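Local coordinates for protein synaptotagmin-1 (Arabidopsis thaliana, PDB 7AS6) that helps maintain plasma membrane integrity during freezing and osmotic stress, its C2A domain being a beta sandwich that probably binds phospholipid and has a metal site at one end, at residues V18-M26 and D80-M90; L37-T48 and E60-D68. All coordinates share one frame; numbering follows the deposited sequence.

Contact 1 (V18-M26 and D80-M90); sequences VGLRKKDLM and DWEQVGNPEKM. With CD (cadmium ion), chain B.
K23 reaches from the loop after strand 8-18 to the acidic side chains of 80-90, and its path shows how a lysine can reach the ligands of a metal site without binding the metal. Its CB lies 4.2 Å from CE of M90, a methyl also resting against O of R21 and CB of L20. CG stands anti to the backbone N (chi1 -161°), and bends at the next two torsions bring CD to within 3.6 Å of CB of D80. CE passes beside the D80 carboxylate, and NZ ends among three acceptors. It makes salt-bridged hydrogen bonds to OD2 of D80 at 3.2 Å from above the carboxylate plane, 55° out of it, and to OE1 of E88 at 3.3 Å nearly along the C-O axis; a water beside it accepts from NZ and E88 N, within hydrogen-bonding distance of D80 OD2. That OD2 is also a cadmium ligand, so the ammonium charge probably offsets part of the negative charge there.

The ion ties the two segments together. D24 and D80 each bind it through both carboxylate oxygens, while E82 gives OE2 and W81 its carbonyl O; D30 supplies the remaining protein ligand. D24 and E82 approach from opposite directions, their carboxylate planes 82° apart, and D24 OD1 comes within 2.9 Å of E82 OE2, a closeness the shared cation presumably makes tolerable. Acidic residues from two loop regions, one (D80) at a strand end, converge on one ion at the metal-binding end of a C2 domain, where cadmium occupies the site assigned by similarity to calcium.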
loop_
_atom_site.group_PDB
_atom_site.type_symbol
_atom_site.label_atom_id
_atom_site.label_comp_id
_atom_site.label_asym_id
_atom_site.label_seq_id
_atom_site.Cartn_x
_atom_site.Cartn_y
_atom_site.Cartn_z
ATOM N N VAL A 18 -5.249 -6.589 -8.423
ATOM C CA VAL A 18 -5.687 -7.413 -9.540
ATOM C C VAL A 18 -5.238 -8.835 -9.284
ATOM O O VAL A 18 -4.082 -9.074 -8.917
ATOM C CB VAL A 18 -5.123 -6.902 -10.882
ATOM C CG1 VAL A 18 -5.481 -7.845 -12.007
ATOM C CG2 VAL A 18 -5.658 -5.520 -11.169
ATOM N N GLY A 19 -6.150 -9.777 -9.465
ATOM C CA GLY A 19 -5.780 -11.175 -9.402
ATOM C C GLY A 19 -5.523 -11.716 -8.017
ATOM O O GLY A 19 -4.714 -12.636 -7.866
ATOM N N LEU A 20 -6.186 -11.172 -6.999
ATOM C CA LEU A 20 -6.023 -11.680 -5.643
ATOM C C LEU A 20 -6.484 -13.132 -5.557
ATOM O O LEU A 20 -7.385 -13.563 -6.283
ATOM C CB LEU A 20 -6.812 -10.824 -4.653
ATOM C CG LEU A 20 -6.388 -9.366 -4.523
ATOM C CD1 LEU A 20 -7.195 -8.702 -3.428
ATOM C CD2 LEU A 20 -4.896 -9.283 -4.227
ATOM N N ARG A 21 -5.834 -13.891 -4.675
ATOM C CA ARG A 21 -6.192 -15.285 -4.458
ATOM C C ARG A 21 -7.499 -15.384 -3.699
ATOM O O ARG A 21 -7.798 -14.563 -2.835
ATOM C CB ARG A 21 -5.113 -16.007 -3.655
ATOM C CG ARG A 21 -3.751 -15.969 -4.271
ATOM C CD ARG A 21 -2.853 -17.005 -3.643
ATOM N NE ARG A 21 -3.442 -18.340 -3.703
ATOM C CZ ARG A 21 -3.465 -19.106 -4.790
ATOM N NH1 ARG A 21 -4.025 -20.314 -4.738
ATOM N NH2 ARG A 21 -2.932 -18.666 -5.929
ATOM N N LYS A 22 -8.267 -16.428 -3.988
ATOM C CA LYS A 22 -9.405 -16.721 -3.135
ATOM C C LYS A 22 -8.914 -17.138 -1.758
ATOM O O LYS A 22 -7.949 -17.893 -1.625
ATOM C CB LYS A 22 -10.271 -17.814 -3.740
ATOM C CG LYS A 22 -10.794 -17.487 -5.104
ATOM C CD LYS A 22 -11.956 -18.372 -5.463
ATOM C CE LYS A 22 -12.029 -18.535 -6.956
ATOM N NZ LYS A 22 -10.802 -19.217 -7.439
ATOM N N LYS A 23 -9.561 -16.624 -0.744
ATOM C CA LYS A 23 -9.232 -16.895 0.650
ATOM C C LYS A 23 -10.445 -17.351 1.455
ATOM O O LYS A 23 -10.334 -18.299 2.246
ATOM C CB LYS A 23 -8.599 -15.634 1.285
ATOM C CG LYS A 23 -7.810 -15.874 2.567
ATOM C CD LYS A 23 -8.419 -15.124 3.762
ATOM C CE LYS A 23 -9.382 -15.998 4.573
ATOM N NZ LYS A 23 -9.750 -15.385 5.898
ATOM N N ASP A 24 -11.599 -16.712 1.267
ATOM C CA ASP A 24 -12.827 -17.091 1.948
ATOM C C ASP A 24 -13.459 -18.311 1.289
ATOM O O ASP A 24 -13.271 -18.573 0.095
ATOM C CB ASP A 24 -13.836 -15.937 1.936
ATOM C CG ASP A 24 -13.389 -14.746 2.768
ATOM O OD1 ASP A 24 -12.579 -14.960 3.703
ATOM O OD2 ASP A 24 -13.850 -13.600 2.489
ATOM N N LEU A 25 -14.243 -19.046 2.088
ATOM C CA LEU A 25 -14.946 -20.217 1.570
ATOM C C LEU A 25 -15.987 -19.827 0.530
ATOM O O LEU A 25 -16.341 -20.634 -0.337
ATOM C CB LEU A 25 -15.605 -20.991 2.712
ATOM C CG LEU A 25 -14.597 -21.616 3.676
ATOM C CD1 LEU A 25 -15.297 -22.128 4.916
ATOM C CD2 LEU A 25 -13.821 -22.732 2.990
ATOM N N MET A 26 -16.505 -18.610 0.611
ATOM C CA MET A 26 -17.282 -18.077 -0.492
ATOM C C MET A 26 -17.063 -16.577 -0.554
ATOM O O MET A 26 -16.852 -15.930 0.474
ATOM C CB MET A 26 -18.763 -18.409 -0.347
ATOM C CG MET A 26 -19.251 -18.493 1.075
ATOM S SD MET A 26 -20.567 -19.732 1.201
ATOM C CE MET A 26 -21.521 -19.325 -0.270
ATOM N N ASP A 80 -7.204 -9.691 4.339
ATOM C CA ASP A 80 -8.604 -10.044 4.195
ATOM C C ASP A 80 -9.362 -9.664 5.455
ATOM O O ASP A 80 -8.979 -10.060 6.564
ATOM C CB ASP A 80 -8.782 -11.542 3.972
ATOM C CG ASP A 80 -10.233 -11.955 4.043
ATOM O OD1 ASP A 80 -10.919 -11.735 3.029
ATOM O OD2 ASP A 80 -10.709 -12.462 5.100
ATOM N N TRP A 81 -10.466 -8.968 5.289
ATOM C CA TRP A 81 -11.315 -8.675 6.438
ATOM C C TRP A 81 -12.246 -9.837 6.765
ATOM O O TRP A 81 -12.777 -10.499 5.878
ATOM C CB TRP A 81 -12.131 -7.424 6.146
ATOM C CG TRP A 81 -13.230 -7.098 7.121
ATOM C CD1 TRP A 81 -13.126 -6.320 8.234
ATOM C CD2 TRP A 81 -14.613 -7.450 7.007
ATOM N NE1 TRP A 81 -14.353 -6.185 8.834
ATOM C CE2 TRP A 81 -15.287 -6.857 8.090
ATOM C CE3 TRP A 81 -15.350 -8.198 6.087
ATOM C CZ2 TRP A 81 -16.657 -7.000 8.287
ATOM C CZ3 TRP A 81 -16.715 -8.345 6.285
ATOM C CH2 TRP A 81 -17.353 -7.754 7.380
ATOM N N GLU A 82 -12.449 -10.084 8.054
ATOM C CA GLU A 82 -13.560 -10.888 8.530
ATOM C C GLU A 82 -14.122 -10.173 9.738
ATOM O O GLU A 82 -13.385 -9.497 10.454
ATOM C CB GLU A 82 -13.140 -12.316 8.929
ATOM C CG GLU A 82 -12.905 -13.237 7.758
ATOM C CD GLU A 82 -14.181 -13.520 7.011
ATOM O OE1 GLU A 82 -15.248 -13.578 7.649
ATOM O OE2 GLU A 82 -14.129 -13.698 5.784
ATOM N N GLN A 83 -15.419 -10.325 9.989
ATOM C CA GLN A 83 -15.949 -9.683 11.188
ATOM C C GLN A 83 -15.385 -10.322 12.454
ATOM O O GLN A 83 -15.007 -9.613 13.397
ATOM C CB GLN A 83 -17.473 -9.708 11.204
ATOM C CG GLN A 83 -18.091 -8.955 12.410
ATOM C CD GLN A 83 -17.789 -7.442 12.462
ATOM O OE1 GLN A 83 -16.874 -6.949 11.821
ATOM N NE2 GLN A 83 -18.577 -6.709 13.251
ATOM N N VAL A 84 -15.291 -11.651 12.485
ATOM C CA VAL A 84 -14.774 -12.371 13.644
ATOM C C VAL A 84 -13.336 -12.798 13.377
ATOM O O VAL A 84 -13.048 -13.476 12.380
ATOM C CB VAL A 84 -15.651 -13.586 13.971
ATOM C CG1 VAL A 84 -15.186 -14.207 15.252
ATOM C CG2 VAL A 84 -17.105 -13.150 14.088
ATOM N N GLY A 85 -12.437 -12.425 14.276
ATOM C CA GLY A 85 -11.054 -12.848 14.208
ATOM C C GLY A 85 -10.148 -11.751 13.680
ATOM O O GLY A 85 -10.579 -10.650 13.325
ATOM N N ASN A 86 -8.864 -12.086 13.640
ATOM C CA ASN A 86 -7.903 -11.131 13.110
ATOM C C ASN A 86 -7.793 -11.269 11.598
ATOM O O ASN A 86 -7.772 -12.391 11.078
ATOM C CB ASN A 86 -6.531 -11.345 13.736
ATOM C CG ASN A 86 -6.376 -10.612 15.047
ATOM O OD1 ASN A 86 -7.362 -10.183 15.649
ATOM N ND2 ASN A 86 -5.134 -10.452 15.494
ATOM N N PRO A 87 -7.743 -10.133 10.901
ATOM C CA PRO A 87 -7.462 -10.162 9.465
ATOM C C PRO A 87 -6.201 -10.957 9.181
ATOM O O PRO A 87 -5.196 -10.827 9.875
ATOM C CB PRO A 87 -7.287 -8.681 9.115
ATOM C CG PRO A 87 -8.185 -7.986 10.079
ATOM C CD PRO A 87 -8.058 -8.768 11.366
ATOM N N GLU A 88 -6.270 -11.802 8.162
ATOM C CA GLU A 88 -5.128 -12.580 7.718
ATOM C C GLU A 88 -4.489 -11.879 6.537
ATOM O O GLU A 88 -5.186 -11.492 5.593
ATOM C CB GLU A 88 -5.543 -13.994 7.322
ATOM C CG GLU A 88 -5.228 -15.034 8.385
ATOM C CD GLU A 88 -6.473 -15.680 8.967
ATOM O OE1 GLU A 88 -7.513 -15.716 8.268
ATOM O OE2 GLU A 88 -6.409 -16.150 10.127
ATOM N N LYS A 89 -3.170 -11.704 6.599
ATOM C CA LYS A 89 -2.449 -11.057 5.512
ATOM C C LYS A 89 -2.539 -11.927 4.266
ATOM O O LYS A 89 -2.385 -13.147 4.341
ATOM C CB LYS A 89 -0.985 -10.831 5.909
ATOM C CG LYS A 89 -0.188 -9.972 4.935
ATOM C CD LYS A 89 1.283 -9.830 5.361
ATOM C CE LYS A 89 1.425 -9.559 6.862
ATOM N NZ LYS A 89 1.804 -8.155 7.192
ATOM N N MET A 90 -2.824 -11.306 3.124
ATOM C CA MET A 90 -2.851 -12.042 1.873
ATOM C C MET A 90 -1.577 -11.869 1.077
ATOM O O MET A 90 -1.254 -12.735 0.263
ATOM C CB MET A 90 -4.037 -11.605 1.015
ATOM C CG MET A 90 -5.399 -11.773 1.702
ATOM S SD MET A 90 -6.695 -11.165 0.594
ATOM C CE MET A 90 -6.636 -12.451 -0.650
HETATM CD CD CD B . -12.998 -12.304 4.273
HETATM O O HOH W 1 -9.137 -13.091 7.277
#

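Contact 2 (L37-T48 and E60-D68). With EDO (1,2-ethanediol), chain H.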
loop_
_atom_site.group_PDB
_atom_site.type_symbol
_atom_site.label_atom_id
_atom_site.label_comp_id
_atom_site.label_asym_id
_atom_site.label_seq_id
_atom_site.Cartn_x
_atom_site.Cartn_y
_atom_site.Cartn_z
ATOM N N LEU A 37 5.143 3.573 6.573
ATOM C CA LEU A 37 6.381 4.176 6.100
ATOM C C LEU A 37 7.486 3.872 7.101
ATOM O O LEU A 37 7.330 4.132 8.299
ATOM C CB LEU A 37 6.222 5.682 5.904
ATOM C CG LEU A 37 7.461 6.406 5.371
ATOM C CD1 LEU A 37 7.783 5.999 3.940
ATOM C CD2 LEU A 37 7.259 7.897 5.483
ATOM N N SER A 38 8.591 3.315 6.611
ATOM C CA SER A 38 9.672 2.908 7.495
ATOM C C SER A 38 10.258 4.116 8.211
ATOM O O SER A 38 10.158 5.256 7.748
ATOM C CB SER A 38 10.774 2.193 6.714
ATOM O OG SER A 38 11.363 3.052 5.750
ATOM N N GLU A 39 10.885 3.853 9.355
ATOM C CA GLU A 39 11.518 4.908 10.132
ATOM C C GLU A 39 10.504 6.013 10.441
ATOM O O GLU A 39 10.727 7.191 10.161
ATOM C CB GLU A 39 12.752 5.453 9.395
ATOM C CG GLU A 39 13.941 4.466 9.319
ATOM C CD GLU A 39 14.220 3.893 7.913
ATOM O OE1 GLU A 39 14.433 4.675 6.958
ATOM O OE2 GLU A 39 14.251 2.648 7.766
ATOM N N ASP A 40 9.355 5.608 10.984
ATOM C CA ASP A 40 8.272 6.523 11.326
ATOM C C ASP A 40 7.418 5.871 12.406
ATOM O O ASP A 40 7.164 4.663 12.357
ATOM C CB ASP A 40 7.412 6.875 10.099
ATOM C CG ASP A 40 6.656 8.198 10.258
ATOM O OD1 ASP A 40 6.721 8.801 11.354
ATOM O OD2 ASP A 40 6.001 8.639 9.283
ATOM N N LYS A 41 6.992 6.673 13.386
ATOM C CA LYS A 41 6.188 6.168 14.491
ATOM C C LYS A 41 4.696 6.401 14.302
ATOM O O LYS A 41 3.908 5.911 15.121
ATOM C CB LYS A 41 6.637 6.794 15.820
ATOM C CG LYS A 41 7.660 5.959 16.577
ATOM C CD LYS A 41 7.086 4.608 16.966
ATOM C CE LYS A 41 8.187 3.641 17.363
ATOM N NZ LYS A 41 8.933 4.074 18.580
ATOM N N ILE A 42 4.298 7.130 13.260
ATOM C CA ILE A 42 2.892 7.259 12.879
ATOM C C ILE A 42 2.313 5.854 12.758
ATOM O O ILE A 42 2.949 4.975 12.158
ATOM C CB ILE A 42 2.728 8.050 11.567
ATOM C CG1 ILE A 42 2.942 9.544 11.802
ATOM C CG2 ILE A 42 1.342 7.865 10.983
ATOM C CD1 ILE A 42 1.727 10.249 12.387
ATOM N N PRO A 43 1.147 5.579 13.341
ATOM C CA PRO A 43 0.503 4.284 13.102
ATOM C C PRO A 43 0.215 4.109 11.619
ATOM O O PRO A 43 0.010 5.082 10.890
ATOM C CB PRO A 43 -0.793 4.369 13.916
ATOM C CG PRO A 43 -0.589 5.493 14.872
ATOM C CD PRO A 43 0.336 6.454 14.202
ATOM N N SER A 44 0.211 2.854 11.173
ATOM C CA SER A 44 -0.093 2.552 9.779
ATOM C C SER A 44 -1.458 3.120 9.388
ATOM O O SER A 44 -2.313 3.379 10.238
ATOM C CB SER A 44 -0.050 1.037 9.558
ATOM O OG SER A 44 -0.619 0.354 10.658
ATOM N N LYS A 45 -1.632 3.378 8.093
ATOM C CA LYS A 45 -2.905 3.784 7.517
ATOM C C LYS A 45 -3.543 2.592 6.832
ATOM O O LYS A 45 -2.863 1.631 6.466
ATOM C CB LYS A 45 -2.716 4.894 6.479
ATOM C CG LYS A 45 -1.614 5.882 6.775
ATOM C CD LYS A 45 -2.081 6.927 7.757
ATOM C CE LYS A 45 -1.289 8.217 7.599
ATOM N NZ LYS A 45 -2.193 9.363 7.878
ATOM N N LYS A 46 -4.847 2.674 6.595
ATOM C CA LYS A 46 -5.452 1.609 5.819
ATOM C C LYS A 46 -6.548 2.137 4.910
ATOM O O LYS A 46 -7.175 3.165 5.176
ATOM C CB LYS A 46 -5.981 0.475 6.733
ATOM C CG LYS A 46 -7.084 0.841 7.694
ATOM C CD LYS A 46 -7.485 -0.432 8.515
ATOM C CE LYS A 46 -8.819 -0.265 9.268
ATOM N NZ LYS A 46 -9.316 -1.560 9.881
ATOM N N THR A 47 -6.752 1.416 3.812
ATOM C CA THR A 47 -7.887 1.659 2.939
ATOM C C THR A 47 -9.157 1.052 3.517
ATOM O O THR A 47 -9.143 0.308 4.507
ATOM C CB THR A 47 -7.676 1.051 1.555
ATOM O OG1 THR A 47 -7.859 -0.365 1.655
ATOM C CG2 THR A 47 -6.266 1.394 0.992
ATOM N N THR A 48 -10.264 1.334 2.841
ATOM C CA THR A 48 -11.512 0.694 3.179
ATOM C C THR A 48 -11.469 -0.778 2.790
ATOM O O THR A 48 -10.614 -1.222 2.013
ATOM C CB THR A 48 -12.685 1.374 2.480
ATOM O OG1 THR A 48 -12.466 1.359 1.059
ATOM C CG2 THR A 48 -12.816 2.799 2.958
ATOM N N GLU A 60 -7.735 5.327 -3.266
ATOM C CA GLU A 60 -7.775 5.985 -1.977
ATOM C C GLU A 60 -6.413 6.594 -1.709
ATOM O O GLU A 60 -5.374 6.004 -2.039
ATOM C CB GLU A 60 -8.194 4.977 -0.894
ATOM C CG GLU A 60 -9.719 4.854 -0.818
ATOM C CD GLU A 60 -10.212 3.733 0.118
ATOM O OE1 GLU A 60 -9.578 3.504 1.176
ATOM O OE2 GLU A 60 -11.255 3.102 -0.199
ATOM N N GLU A 61 -6.415 7.787 -1.141
ATOM C CA GLU A 61 -5.215 8.600 -1.098
ATOM C C GLU A 61 -4.777 8.808 0.341
ATOM O O GLU A 61 -5.605 9.070 1.214
ATOM C CB GLU A 61 -5.449 9.961 -1.770
ATOM C CG GLU A 61 -5.003 10.014 -3.218
ATOM C CD GLU A 61 -4.188 11.269 -3.523
ATOM O OE1 GLU A 61 -4.517 12.339 -2.952
ATOM O OE2 GLU A 61 -3.212 11.183 -4.318
ATOM N N PHE A 62 -3.471 8.717 0.569
ATOM C CA PHE A 62 -2.858 8.912 1.877
ATOM C C PHE A 62 -1.655 9.847 1.754
ATOM O O PHE A 62 -0.985 9.868 0.721
ATOM C CB PHE A 62 -2.415 7.585 2.449
ATOM C CG PHE A 62 -3.493 6.554 2.444
ATOM C CD1 PHE A 62 -4.378 6.478 3.490
ATOM C CD2 PHE A 62 -3.638 5.690 1.372
ATOM C CE1 PHE A 62 -5.386 5.542 3.493
ATOM C CE2 PHE A 62 -4.633 4.767 1.357
ATOM C CZ PHE A 62 -5.521 4.691 2.426
ATOM N N LYS A 63 -1.366 10.599 2.823
ATOM C CA LYS A 63 -0.204 11.486 2.887
ATOM C C LYS A 63 0.725 11.081 4.029
ATOM O O LYS A 63 0.267 10.806 5.144
ATOM C CB LYS A 63 -0.622 12.945 3.093
ATOM C CG LYS A 63 -1.249 13.625 1.894
ATOM C CD LYS A 63 -2.262 14.690 2.341
ATOM C CE LYS A 63 -1.781 15.450 3.576
ATOM N NZ LYS A 63 -2.921 15.970 4.392
ATOM N N PHE A 64 2.031 11.065 3.752
ATOM C CA PHE A 64 3.065 10.815 4.750
ATOM C C PHE A 64 4.095 11.937 4.730
ATOM O O PHE A 64 4.473 12.418 3.656
ATOM C CB PHE A 64 3.786 9.499 4.495
ATOM C CG PHE A 64 2.914 8.286 4.652
ATOM C CD1 PHE A 64 2.184 7.790 3.578
ATOM C CD2 PHE A 64 2.833 7.631 5.874
ATOM C CE1 PHE A 64 1.378 6.657 3.725
ATOM C CE2 PHE A 64 2.032 6.494 6.029
ATOM C CZ PHE A 64 1.310 6.011 4.955
ATOM N N SER A 65 4.568 12.331 5.915
ATOM C CA SER A 65 5.709 13.234 6.015
ATOM C C SER A 65 6.986 12.470 5.698
ATOM O O SER A 65 7.201 11.363 6.207
ATOM C CB SER A 65 5.796 13.848 7.410
ATOM O OG SER A 65 4.746 14.769 7.627
ATOM N N VAL A 66 7.828 13.052 4.850
ATOM C CA VAL A 66 9.066 12.419 4.415
ATOM C C VAL A 66 10.227 13.087 5.129
ATOM O O VAL A 66 10.367 14.317 5.086
ATOM C CB VAL A 66 9.245 12.515 2.891
ATOM C CG1 VAL A 66 10.467 11.713 2.459
ATOM C CG2 VAL A 66 8.004 12.029 2.181
ATOM N N ARG A 67 11.065 12.273 5.778
ATOM C CA ARG A 67 12.248 12.751 6.477
ATOM C C ARG A 67 13.556 12.334 5.822
ATOM O O ARG A 67 14.586 12.950 6.104
ATOM C CB ARG A 67 12.235 12.272 7.937
ATOM C CG ARG A 67 11.211 13.014 8.780
ATOM C CD ARG A 67 10.984 12.378 10.136
ATOM N NE ARG A 67 9.995 13.139 10.895
ATOM C CZ ARG A 67 8.684 12.910 10.869
ATOM N NH1 ARG A 67 8.183 11.927 10.130
ATOM N NH2 ARG A 67 7.868 13.662 11.592
ATOM N N ASP A 68 13.546 11.322 4.959
ATOM C CA ASP A 68 14.720 10.992 4.161
ATOM C C ASP A 68 14.301 10.234 2.906
ATOM O O ASP A 68 14.079 9.017 2.959
ATOM C CB ASP A 68 15.725 10.160 4.959
ATOM C CG ASP A 68 17.110 10.156 4.327
ATOM O OD1 ASP A 68 18.058 10.657 4.968
ATOM O OD2 ASP A 68 17.247 9.678 3.180
HETATM C C1 EDO H . -8.288 7.562 3.510
HETATM O O1 EDO H . -8.053 8.800 2.827
HETATM C C2 EDO H . -8.587 6.482 2.473
HETATM O O2 EDO H . -9.093 5.299 3.125
HETATM O O HOH W 2 4.003 10.750 8.252
HETATM O O HOH W 3 8.650 10.376 7.899
HETATM O O HOH W 4 -3.467 10.227 5.199
#
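The carboxylate of E60 receives the loop end of 37-48, one side chain satisfying a backbone and a side-chain donor at once. OE1 accepts T48 N at 2.8 Å through its syn lone pair (N-H...O angle 155°), and OE2 takes T48 OG1 in a very short bond of 2.5 Å. An ethanediol, probably from the crystallisation liquor, adds a third bond, O2 to OE1, and its other hydroxyl donates to O of E61. T47 OG1 donates to O of T48 and pairs with N of V33.

K45 leans on the aromatic side chains: CG lies 3.4 Å from CZ of F64, CB meets F62, and NZ donates to a water that also accepts from K63 N. T47 CG2 and K46 O meet the edge of F62. Another water accepts from S65 N and donates to D40 OD2, though D40 is poorly ordered. A third accepts from R67 NH1, and R67 NE is held by O of R4. N of L37, buried here, has no partner in the model.

Edge strand 45-46 of one sheet thus faces edge strand 57-66 of the other, closing one side of the C2 beta sandwich through side chains and waters.

How the contacts relate
Contacts 1 and 2 lie about 23 Å apart between centres, with nearest atoms about 6 Å apart and no touch. They divide the work of one C2 domain: contact 1 gathers loops round cadmium at an end of the sandwich, whereas contact 2 joins the two sheets along a side. One sheet links them, since strand 45-46 of contact 2 and strand 88-96 of contact 1 are its outermost members. The T47-T48 end of contact 2 is near the metal site: the T48 side chain is about 10 Å from that of D30, and that of T47 about 11 Å from that of D80. A second cadmium ion lies about 7 Å from the T48 side chain.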